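Local coordinates for single-stranded DNA-binding protein DdrB (Deinococcus radiodurans, PDB 4NOE) that binds single-stranded DNA and assists the accurate annealing of complementary strands, probably as part of the response to DNA damage, at residues 84-89 / 107-112. Sequence-based numbering, arbitrary orientation.
Sequences HAYRRR and YSRGAK. With nucleotides of chain F.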
loop_
_atom_site.group_PDB
_atom_site.type_symbol
_atom_site.label_atom_id
_atom_site.label_comp_id
_atom_site.label_asym_id
_atom_site.label_seq_id
_atom_site.Cartn_x
_atom_site.Cartn_y
_atom_site.Cartn_z
ATOM N N HIS E 84 -12.417 -25.801 3.611
ATOM C CA HIS E 84 -11.681 -25.547 2.369
ATOM C C HIS E 84 -11.076 -26.837 1.817
ATOM O O HIS E 84 -10.690 -27.732 2.579
ATOM C CB HIS E 84 -10.539 -24.545 2.616
ATOM C CG HIS E 84 -10.988 -23.223 3.162
ATOM N ND1 HIS E 84 -11.569 -22.247 2.378
ATOM C CD2 HIS E 84 -10.905 -22.703 4.412
ATOM C CE1 HIS E 84 -11.845 -21.193 3.125
ATOM N NE2 HIS E 84 -11.454 -21.443 4.364
ATOM N N ALA E 85 -10.974 -26.928 0.493
ATOM C CA ALA E 85 -10.363 -28.094 -0.147
ATOM C C ALA E 85 -8.938 -27.754 -0.536
ATOM O O ALA E 85 -8.690 -26.699 -1.121
ATOM C CB ALA E 85 -11.154 -28.499 -1.383
ATOM N N TYR E 86 -7.999 -28.634 -0.218
ATOM C CA TYR E 86 -6.612 -28.428 -0.619
ATOM C C TYR E 86 -6.190 -29.557 -1.542
ATOM O O TYR E 86 -6.407 -30.725 -1.220
ATOM C CB TYR E 86 -5.689 -28.385 0.611
ATOM C CG TYR E 86 -5.969 -27.212 1.518
ATOM C CD1 TYR E 86 -6.990 -27.268 2.456
ATOM C CD2 TYR E 86 -5.221 -26.047 1.431
ATOM C CE1 TYR E 86 -7.257 -26.199 3.278
ATOM C CE2 TYR E 86 -5.489 -24.950 2.266
ATOM C CZ TYR E 86 -6.512 -25.041 3.176
ATOM O OH TYR E 86 -6.800 -23.984 4.018
ATOM N N ARG E 87 -5.595 -29.211 -2.682
ATOM C CA ARG E 87 -5.111 -30.220 -3.636
ATOM C C ARG E 87 -3.764 -30.815 -3.254
ATOM O O ARG E 87 -2.860 -30.100 -2.796
ATOM C CB ARG E 87 -4.974 -29.625 -5.037
ATOM C CG ARG E 87 -6.268 -29.572 -5.811
ATOM C CD ARG E 87 -6.050 -29.494 -7.310
ATOM N NE ARG E 87 -7.338 -29.428 -7.990
ATOM C CZ ARG E 87 -8.032 -28.307 -8.163
ATOM N NH1 ARG E 87 -9.202 -28.339 -8.787
ATOM N NH2 ARG E 87 -7.558 -27.151 -7.717
ATOM N N ARG E 88 -3.626 -32.120 -3.462
ATOM C CA ARG E 88 -2.344 -32.800 -3.287
ATOM C C ARG E 88 -1.453 -32.482 -4.497
ATOM O O ARG E 88 -1.849 -32.702 -5.636
ATOM C CB ARG E 88 -2.582 -34.304 -3.184
ATOM C CG ARG E 88 -1.338 -35.143 -2.934
ATOM C CD ARG E 88 -1.715 -36.626 -2.808
ATOM N NE ARG E 88 -0.564 -37.454 -2.441
ATOM C CZ ARG E 88 0.332 -37.911 -3.315
ATOM N NH1 ARG E 88 0.216 -37.618 -4.613
ATOM N NH2 ARG E 88 1.346 -38.656 -2.889
ATOM N N ARG E 89 -0.264 -31.947 -4.259
ATOM C CA ARG E 89 0.636 -31.594 -5.356
ATOM C C ARG E 89 1.997 -32.263 -5.191
ATOM O O ARG E 89 2.637 -32.158 -4.142
ATOM C CB ARG E 89 0.791 -30.061 -5.441
ATOM C CG ARG E 89 -0.573 -29.339 -5.445
ATOM C CD ARG E 89 -0.448 -27.842 -5.576
ATOM N NE ARG E 89 -1.705 -27.152 -5.276
ATOM C CZ ARG E 89 -2.661 -26.904 -6.165
ATOM N NH1 ARG E 89 -2.523 -27.292 -7.434
ATOM N NH2 ARG E 89 -3.760 -26.269 -5.780
ATOM N N TYR E 107 0.120 -29.670 0.023
ATOM C CA TYR E 107 -1.322 -29.518 0.016
ATOM C C TYR E 107 -1.623 -28.037 0.071
ATOM O O TYR E 107 -1.307 -27.360 1.068
ATOM C CB TYR E 107 -1.953 -30.260 1.208
ATOM C CG TYR E 107 -1.924 -31.754 1.011
ATOM C CD1 TYR E 107 -0.762 -32.488 1.256
ATOM C CD2 TYR E 107 -3.042 -32.431 0.549
ATOM C CE1 TYR E 107 -0.730 -33.856 1.062
ATOM C CE2 TYR E 107 -3.017 -33.808 0.353
ATOM C CZ TYR E 107 -1.861 -34.507 0.603
ATOM O OH TYR E 107 -1.839 -35.868 0.410
ATOM N N SER E 108 -2.217 -27.533 -1.008
ATOM C CA SER E 108 -2.520 -26.107 -1.138
ATOM C C SER E 108 -3.726 -25.866 -2.037
ATOM O O SER E 108 -4.079 -26.714 -2.868
ATOM C CB SER E 108 -1.316 -25.357 -1.722
ATOM O OG SER E 108 -1.102 -25.739 -3.079
ATOM N N ARG E 109 -4.329 -24.691 -1.887
ATOM C CA ARG E 109 -5.458 -24.269 -2.709
ATOM C C ARG E 109 -5.225 -22.852 -3.221
ATOM O O ARG E 109 -4.362 -22.112 -2.711
ATOM C CB ARG E 109 -6.739 -24.277 -1.876
ATOM C CG ARG E 109 -6.678 -23.304 -0.697
ATOM C CD ARG E 109 -7.906 -23.401 0.222
ATOM N NE ARG E 109 -7.739 -22.582 1.434
ATOM C CZ ARG E 109 -7.959 -21.268 1.485
ATOM N NH1 ARG E 109 -8.345 -20.598 0.400
ATOM N NH2 ARG E 109 -7.779 -20.617 2.615
ATOM N N GLY E 110 -5.997 -22.464 -4.229
ATOM C CA GLY E 110 -5.947 -21.101 -4.711
ATOM C C GLY E 110 -6.530 -20.164 -3.670
ATOM O O GLY E 110 -7.453 -20.533 -2.937
ATOM N N ALA E 111 -5.986 -18.955 -3.588
ATOM C CA ALA E 111 -6.497 -17.958 -2.651
ATOM C C ALA E 111 -7.919 -17.585 -3.040
ATOM O O ALA E 111 -8.260 -17.560 -4.226
ATOM C CB ALA E 111 -5.615 -16.726 -2.655
ATOM N N LYS E 112 -8.741 -17.304 -2.036
ATOM C CA LYS E 112 -10.096 -16.808 -2.255
ATOM C C LYS E 112 -10.111 -15.315 -1.998
ATOM O O LYS E 112 -9.179 -14.775 -1.384
ATOM C CB LYS E 112 -11.073 -17.514 -1.310
ATOM C CG LYS E 112 -11.167 -19.011 -1.588
ATOM C CD LYS E 112 -11.982 -19.771 -0.549
ATOM C CE LYS E 112 -11.897 -21.272 -0.844
ATOM N NZ LYS E 112 -13.014 -22.055 -0.262
ATOM P P DC F 28 -5.254 -25.574 -9.410
ATOM O OP1 DC F 28 -5.595 -26.073 -8.112
ATOM O OP2 DC F 28 -5.936 -26.133 -10.527
ATOM O "O5'" DC F 28 -5.483 -24.008 -9.463
ATOM C "C5'" DC F 28 -5.281 -23.182 -8.337
ATOM C "C4'" DC F 28 -5.979 -21.864 -8.538
ATOM O "O4'" DC F 28 -5.476 -21.232 -9.721
ATOM C "C3'" DC F 28 -7.477 -21.975 -8.741
ATOM O "O3'" DC F 28 -8.022 -21.856 -7.445
ATOM C "C2'" DC F 28 -7.790 -20.789 -9.632
ATOM C "C1'" DC F 28 -6.487 -20.504 -10.372
ATOM N N1 DC F 28 -6.443 -20.875 -11.793
ATOM C C2 DC F 28 -6.007 -19.934 -12.729
ATOM O O2 DC F 28 -5.728 -18.796 -12.347
ATOM N N3 DC F 28 -5.920 -20.286 -14.027
ATOM C C4 DC F 28 -6.223 -21.528 -14.400
ATOM N N4 DC F 28 -6.126 -21.831 -15.691
ATOM C C5 DC F 28 -6.645 -22.513 -13.465
ATOM C C6 DC F 28 -6.733 -22.149 -12.183
ATOM P P DG F 27 0.256 -28.296 -9.654
ATOM O OP1 DG F 27 -0.443 -29.202 -8.831
ATOM O OP2 DG F 27 1.443 -28.689 -10.321
ATOM O "O5'" DG F 27 -0.982 -27.970 -10.575
ATOM C "C5'" DG F 27 -1.069 -26.899 -11.490
ATOM C "C4'" DG F 27 -1.550 -25.641 -10.814
ATOM O "O4'" DG F 27 -0.931 -24.564 -11.536
ATOM C "C3'" DG F 27 -3.049 -25.348 -10.837
ATOM O "O3'" DG F 27 -3.706 -25.723 -9.626
ATOM C "C2'" DG F 27 -3.069 -23.841 -10.932
ATOM C "C1'" DG F 27 -1.875 -23.571 -11.830
ATOM N N9 DG F 27 -2.234 -23.705 -13.226
ATOM C C8 DG F 27 -3.106 -24.625 -13.752
ATOM N N7 DG F 27 -3.295 -24.476 -15.031
ATOM C C5 DG F 27 -2.529 -23.371 -15.362
ATOM C C6 DG F 27 -2.329 -22.743 -16.603
ATOM O O6 DG F 27 -2.810 -23.038 -17.697
ATOM N N1 DG F 27 -1.448 -21.679 -16.500
ATOM C C2 DG F 27 -0.853 -21.256 -15.343
ATOM N N2 DG F 27 -0.047 -20.188 -15.454
ATOM N N3 DG F 27 -1.024 -21.838 -14.175
ATOM C C4 DG F 27 -1.867 -22.884 -14.258
ATOM P P DG F 29 -9.113 -22.830 -6.932
ATOM O OP1 DG F 29 -8.500 -23.740 -6.000
ATOM O OP2 DG F 29 -9.843 -23.314 -8.056
ATOM O "O5'" DG F 29 -10.103 -21.840 -6.199
ATOM C "C5'" DG F 29 -9.635 -20.596 -5.677
ATOM C "C4'" DG F 29 -10.681 -19.513 -5.799
ATOM O "O4'" DG F 29 -10.724 -19.049 -7.159
ATOM C "C3'" DG F 29 -12.108 -19.928 -5.440
ATOM O "O3'" DG F 29 -12.916 -18.867 -4.938
ATOM C "C2'" DG F 29 -12.692 -20.304 -6.777
ATOM C "C1'" DG F 29 -11.964 -19.394 -7.752
ATOM N N9 DG F 29 -11.690 -20.072 -9.007
ATOM C C8 DG F 29 -11.848 -21.408 -9.266
ATOM N N7 DG F 29 -11.539 -21.734 -10.488
ATOM C C5 DG F 29 -11.172 -20.535 -11.076
ATOM C C6 DG F 29 -10.740 -20.255 -12.391
ATOM O O6 DG F 29 -10.585 -21.036 -13.330
ATOM N N1 DG F 29 -10.459 -18.909 -12.557
ATOM C C2 DG F 29 -10.575 -17.954 -11.584
ATOM N N2 DG F 29 -10.253 -16.711 -11.940
ATOM N N3 DG F 29 -10.992 -18.197 -10.360
ATOM C C4 DG F 29 -11.262 -19.501 -10.173
HETATM O O HOH W 1 -12.675 -24.982 -1.004
HETATM O O HOH W 2 -7.163 -21.004 5.507
#
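Arg89 grips Ser108 side-on with two nitrogens. Arg89 NE reaches Ser108 OG at 2.7 Å, and Arg89 NH2 reaches Ser108 O at 3.0 Å. Arg87 N also bonds Ser108 O, from the opposite face of that carbonyl, and Ser108 N returns a bond to Arg87 O. Arg87 and Ser108 form an antiparallel hydrogen-bonded pair that joins strands 84-91 and 104-110 of the DdrB sheet.

The tight part lies around Tyr86, Ser108 and Arg109. Arg109 CG sits between the backbone N and the carbonyl carbon (chi1 62°), and the extended chain then crosses the Tyr86 ring. Arg109 CD lies over the Tyr86 ring face, 3.8 Å from the ring centroid, as a CH-pi contact. Arg109 NE gives Tyr86 OH a nearly straight bond of 3.1 Å. The Arg109 guanidinium stacks flat on the His84 ring, with planes 13° apart, and Arg109 NH1 forms a salt bridge with Asp115.

The contact is looser and wetter at the outer edge of the His84 ring. There Lys112 NZ bonds His84 ND1 at 3.0 Å, and one water links Lys112 NZ to Ala85 N. A second water binds Arg109 NH2.

Arg89 NH1 donates to O3' of DG27 of chain F at 2.9 Å and to OP1 of the same nucleotide. A methionine in place of Arg89 would probably leave that phosphate without this positive partner and Ser108 OG without its NE donor. The chemistry implies that Ser108 helps position Arg89 against the DNA backbone, while Ser108 OG also bonds a thymine O2.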